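Local coordinates for SusD homolog (Bacteroides thetaiotaomicron VPI-5482, PDB 3FDH), which probably binds glycans at the cell surface, as a SusD/RagB-family lipoprotein of the kind that works with outer-membrane nutrient uptake systems, at residues Gln58-Tyr61 against Ala62-Glu66; Glu156-Thr159 against Gln160-Ser163; Ser264-Leu267 against Gly268-Leu272; Ala406-Ala409 against Ala410-Gln414. All coordinates share one frame; numbering follows the deposited sequence. Where two conformers were deposited one is given.

Followed from the N terminus, the four contacts come strictly in series: each joins neighbouring turns of backbone, and none nests within or crosses another. Contact 1 ends helix 57-63, where the chain turns out of the helix. Contact 2 lies near the start of helix 154-171, which rests on helix 106-127. Contact 3 opens helix 265-274 and stands across the centre of the chain from contact 2, the two centres about 37 Å apart. Contact 4 is the break between helices 393-410 and 412-423. The last two belong to one neighbourhood: L267 and L271 pack on helix 412-423, and K407 meets Y274 at the end of helix 265-274.

Contact 1: Gln58-Tyr61 against Ala62-Glu66; sequences QLYY and AEVRE
The last turn of helix 57-63 is closed by V64 N donating to Y60 O at 3.0 Å and by E66 N reaching back to Y61 O at 2.8 Å, the second bond lying in the carbonyl plane. Above this backbone the Y60 ring leans obliquely on V64, with CZ 3.8 Å from CG1 and CE2 3.9 Å from CG2, so that both methyls are engaged. Its CG stands anti to the backbone N (chi1 165°), which carries the ring along the helix toward V64 and sets CD2 over the centre of the Y61 ring, 3.5 Å above its plane. The Y61 ring in turn meets E66 OE1 at its edge. One water ties the outer ends together, 2.7 Å from Y60 OH and donating to E66 OE1. A leucine in place of Y60 would probably leave this water without its phenolic partner and one face of Y61 less covered. On another side of the turn, the E63 carboxylate is held by S47, G54 and G308. R65, its phi positive, folds back so that its N and NH1 grip A62 O from opposite faces of the carbonyl, NH1 at 2.9 Å, while NE and NH2 reach K459 and N456. The paired returns of E66 N to Y61 O and R65 N to A62 O are the signature of a Schellman motif, here terminating the helix.

Contact 2: Glu156-Thr159 against Gln160-Ser163; sequences EIYT and QIIS
The I161 CD1 methyl lies over one face of the Y158 ring, 3.7 Å from its centroid and 4° off the normal, a CH-pi contact. Because the methyl is centred, all six ring carbons lie at much the same distance from it. The same methyl also touches I157 CG2 at 3.9 Å, so the end of one isoleucine touches two residues of the preceding turn. I161 reaches there with CG1 anti to its carbonyl carbon (chi1 -70°). The second flat group is the Q160 amide, which has E156 O close to its own plane. NE2 of Q160 lies 3.2 Å from E156 O, well above that carbonyl's plane, while Q160 N comes to E156 O from the opposite face, so two donors clasp one oxygen.

These are neighbouring turns of helix 154-171, in a protein whose family belongs to the TPR clan. The apolar side of the contact faces helix 106-127: I157 and Y158 rest on A124, and I161 on C120 and A121. The phenol end of Y158 is anchored separately, by a hydrogen bond between OH and D125.

The amide of Q160 does double duty, since NE2 also bonds to D152 OD2 just ahead of the helix. An alanine at Q160 would probably leave D152 without this partner and E156 O with a single helical donor. Further along, I162 N gives Y158 O a fairly straight bond of 3.0 Å (168° at the hydrogen), and S163 N pairs with T159 O at 3.1 Å.

Contact 3: Ser264-Leu267 against Gly268-Leu272; sequences STSL and GTKLL
G268 makes the first helical bond of the turn, its N donating to S264 O at 3.0 Å. Without a side chain it meets the preceding residues through backbone alone. T269 follows with a shorter bond from N to T265 O, 2.8 Å and nearly collinear with the carbonyl, while its OG1 is turned back toward the same oxygen.

These bonds belong to the start of helix 265-274, where S264 serves as N-cap: its OG accepts from L267 N at 3.2 Å, supplying an acceptor where no earlier turn exists to offer one. E50 and N307 hold that hydroxyl from outside.

K270 comes next, its N bonded to S266 O. The chain runs out extended and then bends at its last torsion (chi4 66°), which brings NZ back over S266. Two waters fill the interval, each 2.8 Å from NZ; one donates to S266 OG and the other to S266 O, so the ammonium is linked to both side chain and backbone of the residue one turn earlier. NZ further bonds to T450 O, and S266 OG to E50.

L271 ends the run of contacts on the apolar side. Its N points almost straight at L267 O, with 176° at the hydrogen, and its CD1 lies 4.0 Å from L267 CG as the two leucines lean against each other. Both pack against L422 of helix 412-423 and against W425.

Contact 4: Ala406-Ala409 against Ala410-Gln414; sequences AKYA and ANPLQ
Y408 and P412 meet at a helix-to-helix junction, where helix 393-410 stops, N411 leaves helical phi and psi, and helix 412-423 begins at once with a proline. The tight half of the contact is theirs. The two side chains cross at about a right angle, and Y408 CE1 comes within 3.3 Å of P412 CB, close for two carbons. With chi1 at 159° the ring stands on the side of the carbonyl carbon, opposite its own backbone N, and CD1 and CE1 come to lie by the proline. Beneath the ring, Y408 O is 2.9 Å from P412 N, which has no hydrogen to give; P412 CD crowds the same oxygen at 3.1 Å. The regular pattern of helical bonds is thus interrupted exactly where the new helix starts. Elsewhere the buried ring leans on L357 of helix 354-379, and its OH is held by A353 N.

The other half is looser and largely exposed. A406, A409 and A410 offer only methyl groups, and there the backbone does the holding, with A410 N bonded to A406 O at 3.1 Å. N411 occupies the N-cap position of the second helix, yet its side chain makes no capping bond; its amide is tied to the first helix through a water instead. K407, for its part, sends its ammonium group to Y274 in a cation-pi contact. K407 O receives two donors, N411 N at 3.0 Å and a water at 2.7 Å, and that water in turn accepts from N411 ND2 at 2.9 Å.

Contact 1: Gln58-Tyr61 against Ala62-Glu66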
ATOM      1  N   GLN A  58     -11.026 -11.776  13.604  1.00 29.28           N
ATOM      2  CA  GLN A  58     -10.911 -11.995  12.161  1.00 30.15           C
ATOM      3  C   GLN A  58      -9.489 -12.086  11.626  1.00 29.44           C
ATOM      4  O   GLN A  58      -9.181 -12.979  10.830  1.00 30.29           O
ATOM      5  CB  GLN A  58     -11.700 -10.968  11.352  1.00 31.55           C
ATOM      6  CG  GLN A  58     -13.182 -11.241  11.435  1.00 37.04           C
ATOM      7  CD  GLN A  58     -14.030 -10.271  10.597  1.00 49.65           C
ATOM      8  OE1 GLN A  58     -14.715  -9.406  11.173  1.00 56.10           O
ATOM      9  NE2 GLN A  58     -13.971 -10.388   9.235  1.00 40.27           N
ATOM     10  N   LEU A  59      -8.644 -11.174  12.046  1.00 29.04           N
ATOM     11  CA  LEU A  59      -7.252 -11.144  11.564  0.50 29.39           C
ATOM     12  C   LEU A  59      -6.481 -12.385  12.062  1.00 30.55           C
ATOM     13  O   LEU A  59      -5.514 -12.817  11.431  1.00 30.84           O
ATOM     14  CB  LEU A  59      -6.553  -9.829  11.933  0.50 29.08           C
ATOM     15  CG  LEU A  59      -5.351  -9.447  11.070  0.50 25.19           C
ATOM     16  CD1 LEU A  59      -5.758  -9.295   9.596  0.50 25.64           C
ATOM     17  CD2 LEU A  59      -4.733  -8.169  11.600  0.50 28.40           C
ATOM     18  N   TYR A  60      -6.941 -12.953  13.165  1.00 28.25           N
ATOM     19  CA  TYR A  60      -6.314 -14.180  13.703  1.00 26.69           C
ATOM     20  C   TYR A  60      -6.588 -15.308  12.725  1.00 27.87           C
ATOM     21  O   TYR A  60      -5.671 -16.066  12.345  1.00 27.39           O
ATOM     22  CB  TYR A  60      -6.821 -14.555  15.100  1.00 27.79           C
ATOM     23  CG  TYR A  60      -6.459 -15.982  15.461  1.00 26.90           C
ATOM     24  CD1 TYR A  60      -5.195 -16.302  15.923  1.00 27.45           C
ATOM     25  CD2 TYR A  60      -7.358 -17.008  15.271  1.00 30.95           C
ATOM     26  CE1 TYR A  60      -4.843 -17.614  16.220  1.00 26.91           C
ATOM     27  CE2 TYR A  60      -7.023 -18.324  15.567  1.00 29.09           C
ATOM     28  CZ  TYR A  60      -5.751 -18.615  16.007  1.00 27.67           C
ATOM     29  OH  TYR A  60      -5.404 -19.901  16.286  1.00 30.06           O
ATOM     30  N   TYR A  61      -7.833 -15.351  12.271  1.00 26.61           N
ATOM     31  CA  TYR A  61      -8.306 -16.413  11.329  1.00 28.74           C
ATOM     32  C   TYR A  61      -7.682 -16.255   9.938  1.00 28.80           C
ATOM     33  O   TYR A  61      -7.460 -17.223   9.189  1.00 25.87           O
ATOM     34  CB  TYR A  61      -9.836 -16.559  11.324  1.00 29.66           C
ATOM     35  CG  TYR A  61     -10.277 -17.110  12.686  1.00 28.65           C
ATOM     36  CD1 TYR A  61      -9.956 -18.411  13.054  1.00 28.44           C
ATOM     37  CD2 TYR A  61     -10.904 -16.308  13.612  1.00 28.96           C
ATOM     38  CE1 TYR A  61     -10.285 -18.917  14.318  1.00 32.14           C
ATOM     39  CE2 TYR A  61     -11.235 -16.790  14.878  1.00 27.27           C
ATOM     40  CZ  TYR A  61     -10.914 -18.090  15.230  1.00 29.39           C
ATOM     41  OH  TYR A  61     -11.262 -18.551  16.486  1.00 29.79           O
ATOM     42  N   ALA A  62      -7.344 -15.025   9.628  1.00 28.20           N
ATOM     43  CA  ALA A  62      -6.622 -14.717   8.377  1.00 28.64           C
ATOM     44  C   ALA A  62      -5.185 -15.224   8.539  1.00 28.40           C
ATOM     45  O   ALA A  62      -4.609 -15.862   7.664  1.00 27.79           O
ATOM     46  CB  ALA A  62      -6.640 -13.200   8.054  1.00 27.88           C
ATOM     47  N   GLU A  63      -4.606 -14.949   9.699  1.00 27.28           N
ATOM     48  CA  GLU A  63      -3.246 -15.355   9.973  1.00 27.68           C
ATOM     49  C   GLU A  63      -3.014 -16.870   9.877  1.00 29.66           C
ATOM     50  O   GLU A  63      -1.999 -17.338   9.355  1.00 30.25           O
ATOM     51  CB  GLU A  63      -2.854 -14.849  11.374  1.00 25.69           C
ATOM     52  CG  GLU A  63      -1.349 -15.054  11.731  1.00 26.89           C
ATOM     53  CD  GLU A  63      -0.392 -14.226  10.869  1.00 29.86           C
ATOM     54  OE1 GLU A  63      -0.689 -13.030  10.589  1.00 26.22           O
ATOM     55  OE2 GLU A  63       0.695 -14.762  10.541  1.00 29.67           O
ATOM     56  N   VAL A  64      -3.967 -17.636  10.390  1.00 29.24           N
ATOM     57  CA  VAL A  64      -3.837 -19.092  10.453  1.00 29.26           C
ATOM     58  C   VAL A  64      -4.484 -19.712   9.251  1.00 28.59           C
ATOM     59  O   VAL A  64      -4.569 -20.899   9.090  1.00 32.35           O
ATOM     60  CB  VAL A  64      -4.360 -19.688  11.774  1.00 29.67           C
ATOM     61  CG1 VAL A  64      -3.497 -19.179  12.950  1.00 30.15           C
ATOM     62  CG2 VAL A  64      -5.914 -19.463  11.965  1.00 27.71           C
ATOM     63  N   ARG A  65      -4.973 -18.836   8.407  1.00 29.54           N
ATOM     64  CA  ARG A  65      -5.624 -19.213   7.140  1.00 28.00           C
ATOM     65  C   ARG A  65      -6.790 -20.129   7.312  1.00 29.81           C
ATOM     66  O   ARG A  65      -6.910 -21.125   6.585  1.00 31.12           O
ATOM     67  CB  ARG A  65      -4.629 -19.872   6.197  1.00 28.03           C
ATOM     68  CG  ARG A  65      -3.399 -19.079   5.915  1.00 30.36           C
ATOM     69  CD  ARG A  65      -3.643 -17.763   5.211  1.00 29.43           C
ATOM     70  NE  ARG A  65      -2.342 -17.309   4.779  1.00 30.08           N
ATOM     71  CZ  ARG A  65      -1.609 -16.375   5.365  1.00 32.77           C
ATOM     72  NH1 ARG A  65      -2.084 -15.628   6.357  1.00 36.48           N
ATOM     73  NH2 ARG A  65      -0.410 -16.140   4.891  1.00 31.47           N
ATOM     74  N   GLU A  66      -7.650 -19.824   8.276  1.00 30.12           N
ATOM     75  CA  GLU A  66      -8.863 -20.618   8.472  1.00 31.24           C
ATOM     76  C   GLU A  66     -10.107 -19.862   7.999  1.00 29.13           C
ATOM     77  O   GLU A  66     -10.649 -19.016   8.703  1.00 29.11           O
ATOM     78  CB  GLU A  66      -8.945 -21.111   9.928  1.00 32.93           C
ATOM     79  CG  GLU A  66      -7.643 -21.890  10.311  1.00 38.05           C
ATOM     80  CD  GLU A  66      -7.494 -22.316  11.795  1.00 47.04           C
ATOM     81  OE1 GLU A  66      -8.383 -22.033  12.631  1.00 45.98           O
ATOM     82  OE2 GLU A  66      -6.442 -22.949  12.109  1.00 46.58           O
TER
HETATM   83  O   HOH W   1      -7.014 -21.793  15.299  1.00 35.29           O

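Contact 2: Glu156-Thr159 against Gln160-Ser163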
ATOM      1  N   GLU A 156      -8.122  -5.489 -19.311  1.00 30.27           N
ATOM      2  CA  GLU A 156      -9.036  -4.436 -19.730  1.00 30.07           C
ATOM      3  C   GLU A 156      -9.106  -3.328 -18.697  1.00 29.69           C
ATOM      4  O   GLU A 156      -9.213  -2.163 -19.036  1.00 28.32           O
ATOM      5  CB  GLU A 156     -10.437  -4.978 -20.001  1.00 32.36           C
ATOM      6  CG  GLU A 156     -10.495  -5.719 -21.297  1.00 30.18           C
ATOM      7  CD  GLU A 156     -11.759  -6.506 -21.509  1.00 34.82           C
ATOM      8  OE1 GLU A 156     -12.465  -6.842 -20.532  1.00 31.42           O
ATOM      9  OE2 GLU A 156     -12.009  -6.836 -22.676  1.00 40.64           O
ATOM     10  N   ILE A 157      -9.011  -3.705 -17.430  1.00 29.29           N
ATOM     11  CA  ILE A 157      -9.105  -2.716 -16.352  1.00 28.37           C
ATOM     12  C   ILE A 157      -7.850  -1.857 -16.423  1.00 27.30           C
ATOM     13  O   ILE A 157      -7.904  -0.625 -16.336  1.00 28.22           O
ATOM     14  CB  ILE A 157      -9.307  -3.365 -14.949  1.00 27.78           C
ATOM     15  CG1 ILE A 157     -10.636  -4.129 -14.873  1.00 31.26           C
ATOM     16  CG2 ILE A 157      -9.249  -2.231 -13.841  1.00 27.16           C
ATOM     17  CD1 ILE A 157     -10.833  -4.943 -13.584  1.00 32.47           C
ATOM     18  N   TYR A 158      -6.705  -2.498 -16.623  1.00 26.56           N
ATOM     19  CA  TYR A 158      -5.428  -1.762 -16.716  1.00 25.82           C
ATOM     20  C   TYR A 158      -5.390  -0.796 -17.908  1.00 27.96           C
ATOM     21  O   TYR A 158      -4.835   0.310 -17.814  1.00 29.92           O
ATOM     22  CB  TYR A 158      -4.177  -2.646 -16.631  1.00 28.38           C
ATOM     23  CG  TYR A 158      -3.648  -2.644 -15.191  1.00 28.44           C
ATOM     24  CD1 TYR A 158      -4.101  -3.530 -14.250  1.00 31.38           C
ATOM     25  CD2 TYR A 158      -2.780  -1.680 -14.779  1.00 27.49           C
ATOM     26  CE1 TYR A 158      -3.654  -3.489 -12.952  1.00 27.14           C
ATOM     27  CE2 TYR A 158      -2.348  -1.602 -13.479  1.00 29.59           C
ATOM     28  CZ  TYR A 158      -2.779  -2.521 -12.565  1.00 29.23           C
ATOM     29  OH  TYR A 158      -2.312  -2.449 -11.279  1.00 28.70           O
ATOM     30  N   THR A 159      -6.022  -1.181 -19.007  1.00 29.69           N
ATOM     31  CA  THR A 159      -6.095  -0.279 -20.138  1.00 29.20           C
ATOM     32  C   THR A 159      -6.865   0.973 -19.706  1.00 30.41           C
ATOM     33  O   THR A 159      -6.509   2.079 -20.071  1.00 31.81           O
ATOM     34  CB  THR A 159      -6.791  -0.917 -21.336  1.00 31.05           C
ATOM     35  OG1 THR A 159      -5.966  -1.987 -21.819  1.00 30.41           O
ATOM     36  CG2 THR A 159      -6.987   0.116 -22.445  1.00 29.79           C
ATOM     37  N   GLN A 160      -7.898   0.777 -18.894  1.00 30.00           N
ATOM     38  CA  GLN A 160      -8.744   1.880 -18.418  1.00 29.90           C
ATOM     39  C   GLN A 160      -7.984   2.736 -17.441  1.00 29.35           C
ATOM     40  O   GLN A 160      -8.088   3.954 -17.420  1.00 30.57           O
ATOM     41  CB  GLN A 160     -10.039   1.375 -17.783  1.00 29.55           C
ATOM     42  CG  GLN A 160     -10.939   0.676 -18.769  1.00 31.75           C
ATOM     43  CD  GLN A 160     -12.137  -0.020 -18.115  1.00 34.91           C
ATOM     44  OE1 GLN A 160     -13.081   0.627 -17.641  1.00 35.28           O
ATOM     45  NE2 GLN A 160     -12.139  -1.351 -18.175  1.00 33.49           N
ATOM     46  N   ILE A 161      -7.144   2.076 -16.676  1.00 29.36           N
ATOM     47  CA  ILE A 161      -6.325   2.756 -15.678  1.00 29.83           C
ATOM     48  C   ILE A 161      -5.356   3.728 -16.343  1.00 30.53           C
ATOM     49  O   ILE A 161      -5.265   4.927 -15.994  1.00 28.63           O
ATOM     50  CB  ILE A 161      -5.556   1.744 -14.819  1.00 30.13           C
ATOM     51  CG1 ILE A 161      -6.546   1.005 -13.921  1.00 31.48           C
ATOM     52  CG2 ILE A 161      -4.490   2.418 -13.997  1.00 27.88           C
ATOM     53  CD1 ILE A 161      -5.987  -0.255 -13.241  1.00 28.87           C
ATOM     54  N   ILE A 162      -4.646   3.225 -17.336  1.00 30.20           N
ATOM     55  CA  ILE A 162      -3.652   4.070 -18.039  1.00 30.41           C
ATOM     56  C   ILE A 162      -4.331   5.222 -18.790  1.00 30.57           C
ATOM     57  O   ILE A 162      -3.843   6.365 -18.850  1.00 29.99           O
ATOM     58  CB  ILE A 162      -2.801   3.253 -18.996  1.00 29.26           C
ATOM     59  CG1 ILE A 162      -2.033   2.211 -18.201  1.00 33.02           C
ATOM     60  CG2 ILE A 162      -1.851   4.183 -19.790  1.00 29.87           C
ATOM     61  CD1 ILE A 162      -1.133   2.845 -17.180  1.00 31.12           C
ATOM     62  N   SER A 163      -5.501   4.909 -19.297  1.00 30.27           N
ATOM     63  CA  SER A 163      -6.292   5.873 -20.045  1.00 30.65           C
ATOM     64  C   SER A 163      -6.729   7.009 -19.138  1.00 28.89           C
ATOM     65  O   SER A 163      -6.664   8.188 -19.503  1.00 28.20           O
ATOM     66  CB  SER A 163      -7.476   5.171 -20.691  1.00 31.78           C
ATOM     67  OG  SER A 163      -8.297   6.092 -21.388  1.00 36.07           O
TER

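Contact 3: Ser264-Leu267 against Gly268-Leu272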
ATOM      1  N   SER A 264       5.789  -9.028  14.186  1.00 28.81           N
ATOM      2  CA  SER A 264       6.196 -10.103  13.288  1.00 28.68           C
ATOM      3  C   SER A 264       7.582 -10.648  13.542  1.00 29.94           C
ATOM      4  O   SER A 264       8.576  -9.912  13.463  1.00 28.88           O
ATOM      5  CB  SER A 264       6.138  -9.617  11.835  1.00 29.63           C
ATOM      6  OG  SER A 264       6.615 -10.614  10.945  1.00 28.16           O
ATOM      7  N   THR A 265       7.632 -11.947  13.821  1.00 29.14           N
ATOM      8  CA  THR A 265       8.897 -12.637  14.076  1.00 30.35           C
ATOM      9  C   THR A 265       9.765 -12.636  12.816  1.00 30.39           C
ATOM     10  O   THR A 265      10.936 -12.260  12.844  1.00 27.94           O
ATOM     11  CB  THR A 265       8.680 -14.071  14.601  1.00 31.11           C
ATOM     12  OG1 THR A 265       8.037 -14.021  15.884  1.00 30.39           O
ATOM     13  CG2 THR A 265      10.015 -14.789  14.777  1.00 28.42           C
ATOM     14  N   SER A 266       9.176 -13.058  11.711  1.00 29.65           N
ATOM     15  CA  SER A 266       9.907 -13.126  10.433  1.00 30.54           C
ATOM     16  C   SER A 266      10.517 -11.763  10.079  1.00 30.48           C
ATOM     17  O   SER A 266      11.663 -11.656   9.629  1.00 28.57           O
ATOM     18  CB  SER A 266       9.027 -13.727   9.303  1.00 31.03           C
ATOM     19  OG  SER A 266       7.942 -12.882   8.932  1.00 33.65           O
ATOM     20  N   LEU A 267       9.760 -10.704  10.346  1.00 29.60           N
ATOM     21  CA  LEU A 267      10.215  -9.369  10.036  1.00 30.49           C
ATOM     22  C   LEU A 267      11.400  -9.041  10.936  1.00 29.35           C
ATOM     23  O   LEU A 267      12.415  -8.510  10.501  1.00 30.04           O
ATOM     24  CB  LEU A 267       9.098  -8.318  10.196  1.00 29.47           C
ATOM     25  CG  LEU A 267       9.538  -6.860   9.952  1.00 27.85           C
ATOM     26  CD1 LEU A 267       9.991  -6.575   8.545  1.00 27.72           C
ATOM     27  CD2 LEU A 267       8.408  -5.959  10.293  1.00 27.49           C
ATOM     28  N   GLY A 268      11.270  -9.394  12.206  1.00 30.26           N
ATOM     29  CA  GLY A 268      12.339  -9.153  13.193  1.00 29.18           C
ATOM     30  C   GLY A 268      13.617  -9.882  12.802  1.00 29.99           C
ATOM     31  O   GLY A 268      14.730  -9.359  12.915  1.00 29.01           O
ATOM     32  N   THR A 269      13.455 -11.092  12.295  1.00 29.09           N
ATOM     33  CA  THR A 269      14.608 -11.877  11.855  1.00 30.22           C
ATOM     34  C   THR A 269      15.398 -11.121  10.779  1.00 29.95           C
ATOM     35  O   THR A 269      16.609 -11.075  10.800  1.00 29.32           O
ATOM     36  CB  THR A 269      14.149 -13.224  11.272  1.00 29.85           C
ATOM     37  OG1 THR A 269      13.428 -13.946  12.276  1.00 32.02           O
ATOM     38  CG2 THR A 269      15.358 -14.081  10.815  1.00 30.00           C
ATOM     39  N   LYS A 270      14.672 -10.548   9.827  1.00 30.87           N
ATOM     40  CA  LYS A 270      15.298  -9.780   8.727  1.00 29.18           C
ATOM     41  C   LYS A 270      16.003  -8.556   9.277  1.00 29.98           C
ATOM     42  O   LYS A 270      17.172  -8.275   8.999  1.00 30.66           O
ATOM     43  CB  LYS A 270      14.257  -9.334   7.709  1.00 27.47           C
ATOM     44  CG  LYS A 270      13.592 -10.465   6.913  1.00 30.19           C
ATOM     45  CD  LYS A 270      12.542  -9.946   5.960  1.00 29.45           C
ATOM     46  CE  LYS A 270      11.873 -11.076   5.115  1.00 30.48           C
ATOM     47  NZ  LYS A 270      11.045 -12.063   5.866  1.00 31.71           N
ATOM     48  N   LEU A 271      15.258  -7.786  10.049  1.00 28.91           N
ATOM     49  CA  LEU A 271      15.822  -6.554  10.627  1.00 28.67           C
ATOM     50  C   LEU A 271      17.109  -6.825  11.423  1.00 30.37           C
ATOM     51  O   LEU A 271      18.100  -6.050  11.373  1.00 29.89           O
ATOM     52  CB  LEU A 271      14.772  -5.820  11.514  1.00 29.23           C
ATOM     53  CG  LEU A 271      13.512  -5.321  10.804  1.00 29.66           C
ATOM     54  CD1 LEU A 271      12.397  -4.830  11.806  1.00 27.44           C
ATOM     55  CD2 LEU A 271      13.896  -4.219   9.805  1.00 27.59           C
ATOM     56  N   LEU A 272      17.084  -7.919  12.168  1.00 29.05           N
ATOM     57  CA  LEU A 272      18.206  -8.307  13.024  1.00 29.87           C
ATOM     58  C   LEU A 272      19.369  -8.753  12.181  1.00 30.15           C
ATOM     59  O   LEU A 272      20.508  -8.480  12.491  1.00 30.31           O
ATOM     60  CB  LEU A 272      17.816  -9.447  14.006  1.00 30.96           C
ATOM     61  CG  LEU A 272      16.894  -9.085  15.189  1.00 29.48           C
ATOM     62  CD1 LEU A 272      16.304 -10.369  15.835  1.00 30.25           C
ATOM     63  CD2 LEU A 272      17.676  -8.224  16.195  1.00 32.68           C
TER
HETATM   64  O   HOH W   2       9.032 -10.682   7.322  1.00 21.51           O
HETATM   65  O   HOH W   3      12.636 -13.671   7.552  1.00 29.03           O

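Contact 4: Ala406-Ala409 against Ala410-Gln414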
ATOM      1  N   ALA A 406      27.189  -3.128   0.249  1.00 31.60           N
ATOM      2  CA  ALA A 406      27.869  -4.379  -0.085  1.00 31.51           C
ATOM      3  C   ALA A 406      26.876  -5.460  -0.530  1.00 31.80           C
ATOM      4  O   ALA A 406      27.151  -6.208  -1.457  1.00 31.98           O
ATOM      5  CB  ALA A 406      28.747  -4.872   1.080  1.00 31.42           C
ATOM      6  N   LYS A 407      25.709  -5.501   0.100  1.00 30.24           N
ATOM      7  CA  LYS A 407      24.692  -6.507  -0.216  1.00 30.01           C
ATOM      8  C   LYS A 407      24.118  -6.222  -1.583  1.00 29.68           C
ATOM      9  O   LYS A 407      23.820  -7.138  -2.364  1.00 30.23           O
ATOM     10  CB  LYS A 407      23.598  -6.550   0.857  1.00 30.53           C
ATOM     11  CG  LYS A 407      24.101  -7.118   2.172  1.00 33.65           C
ATOM     12  CD  LYS A 407      23.035  -7.082   3.209  1.00 41.90           C
ATOM     13  CE  LYS A 407      23.516  -7.481   4.620  1.00 47.61           C
ATOM     14  NZ  LYS A 407      23.957  -8.900   4.774  1.00 50.39           N
ATOM     15  N   TYR A 408      24.015  -4.941  -1.884  1.00 30.14           N
ATOM     16  CA  TYR A 408      23.490  -4.499  -3.180  1.00 29.62           C
ATOM     17  C   TYR A 408      24.480  -4.922  -4.287  1.00 30.93           C
ATOM     18  O   TYR A 408      24.087  -5.443  -5.324  1.00 32.08           O
ATOM     19  CB  TYR A 408      23.268  -2.971  -3.240  1.00 30.89           C
ATOM     20  CG  TYR A 408      23.228  -2.514  -4.675  1.00 30.89           C
ATOM     21  CD1 TYR A 408      22.095  -2.745  -5.468  1.00 31.94           C
ATOM     22  CD2 TYR A 408      24.348  -1.917  -5.269  1.00 34.39           C
ATOM     23  CE1 TYR A 408      22.082  -2.394  -6.811  1.00 33.22           C
ATOM     24  CE2 TYR A 408      24.334  -1.551  -6.592  1.00 32.28           C
ATOM     25  CZ  TYR A 408      23.209  -1.800  -7.369  1.00 32.33           C
ATOM     26  OH  TYR A 408      23.231  -1.442  -8.695  1.00 33.39           O
ATOM     27  N   ALA A 409      25.769  -4.679  -4.031  1.00 30.82           N
ATOM     28  CA  ALA A 409      26.852  -5.033  -4.975  1.00 31.22           C
ATOM     29  C   ALA A 409      26.776  -6.519  -5.317  1.00 31.90           C
ATOM     30  O   ALA A 409      26.918  -6.925  -6.480  1.00 32.90           O
ATOM     31  CB  ALA A 409      28.225  -4.711  -4.397  1.00 31.41           C
ATOM     32  N   ALA A 410      26.511  -7.310  -4.291  1.00 30.66           N
ATOM     33  CA  ALA A 410      26.456  -8.771  -4.422  1.00 30.11           C
ATOM     34  C   ALA A 410      25.238  -9.292  -5.167  1.00 30.88           C
ATOM     35  O   ALA A 410      25.336 -10.235  -5.936  1.00 30.86           O
ATOM     36  CB  ALA A 410      26.586  -9.453  -3.072  1.00 29.03           C
ATOM     37  N   ASN A 411      24.087  -8.690  -4.928  1.00 30.95           N
ATOM     38  CA  ASN A 411      22.823  -9.137  -5.551  1.00 30.12           C
ATOM     39  C   ASN A 411      21.911  -7.941  -5.724  1.00 30.91           C
ATOM     40  O   ASN A 411      20.978  -7.762  -4.937  1.00 30.50           O
ATOM     41  CB  ASN A 411      22.115 -10.165  -4.667  1.00 30.91           C
ATOM     42  CG  ASN A 411      22.907 -11.429  -4.486  1.00 33.50           C
ATOM     43  OD1 ASN A 411      22.967 -12.250  -5.386  1.00 38.58           O
ATOM     44  ND2 ASN A 411      23.487 -11.621  -3.303  1.00 32.02           N
ATOM     45  N   PRO A 412      22.172  -7.113  -6.748  1.00 30.40           N
ATOM     46  CA  PRO A 412      21.459  -5.851  -6.909  1.00 30.07           C
ATOM     47  C   PRO A 412      19.946  -5.918  -6.814  1.00 29.02           C
ATOM     48  O   PRO A 412      19.350  -5.282  -5.962  1.00 29.54           O
ATOM     49  CB  PRO A 412      21.895  -5.371  -8.295  1.00 29.09           C
ATOM     50  CG  PRO A 412      23.238  -6.031  -8.543  1.00 30.68           C
ATOM     51  CD  PRO A 412      23.293  -7.264  -7.695  1.00 32.28           C
ATOM     52  N   LEU A 413      19.331  -6.666  -7.683  1.00 29.60           N
ATOM     53  CA  LEU A 413      17.871  -6.748  -7.670  1.00 30.28           C
ATOM     54  C   LEU A 413      17.291  -7.274  -6.363  1.00 31.02           C
ATOM     55  O   LEU A 413      16.341  -6.715  -5.806  1.00 31.69           O
ATOM     56  CB  LEU A 413      17.344  -7.596  -8.834  1.00 30.49           C
ATOM     57  CG  LEU A 413      15.809  -7.653  -8.934  1.00 32.25           C
ATOM     58  CD1 LEU A 413      15.175  -6.273  -9.099  1.00 28.29           C
ATOM     59  CD2 LEU A 413      15.427  -8.605 -10.078  1.00 26.67           C
ATOM     60  N   GLN A 414      17.854  -8.388  -5.935  1.00 31.37           N
ATOM     61  CA  GLN A 414      17.404  -9.083  -4.730  1.00 31.54           C
ATOM     62  C   GLN A 414      17.388  -8.128  -3.567  1.00 32.26           C
ATOM     63  O   GLN A 414      16.409  -8.030  -2.848  1.00 33.19           O
ATOM     64  CB  GLN A 414      18.322 -10.256  -4.391  1.00 32.14           C
ATOM     65  CG  GLN A 414      17.979 -10.902  -3.073  1.00 35.45           C
ATOM     66  CD  GLN A 414      18.854 -12.099  -2.761  1.00 44.27           C
ATOM     67  OE1 GLN A 414      18.729 -13.119  -3.394  1.00 50.48           O
ATOM     68  NE2 GLN A 414      19.714 -11.983  -1.751  1.00 51.88           N
TER
HETATM   69  O   HOH W   4      23.160  -9.578  -1.336  1.00 28.58           O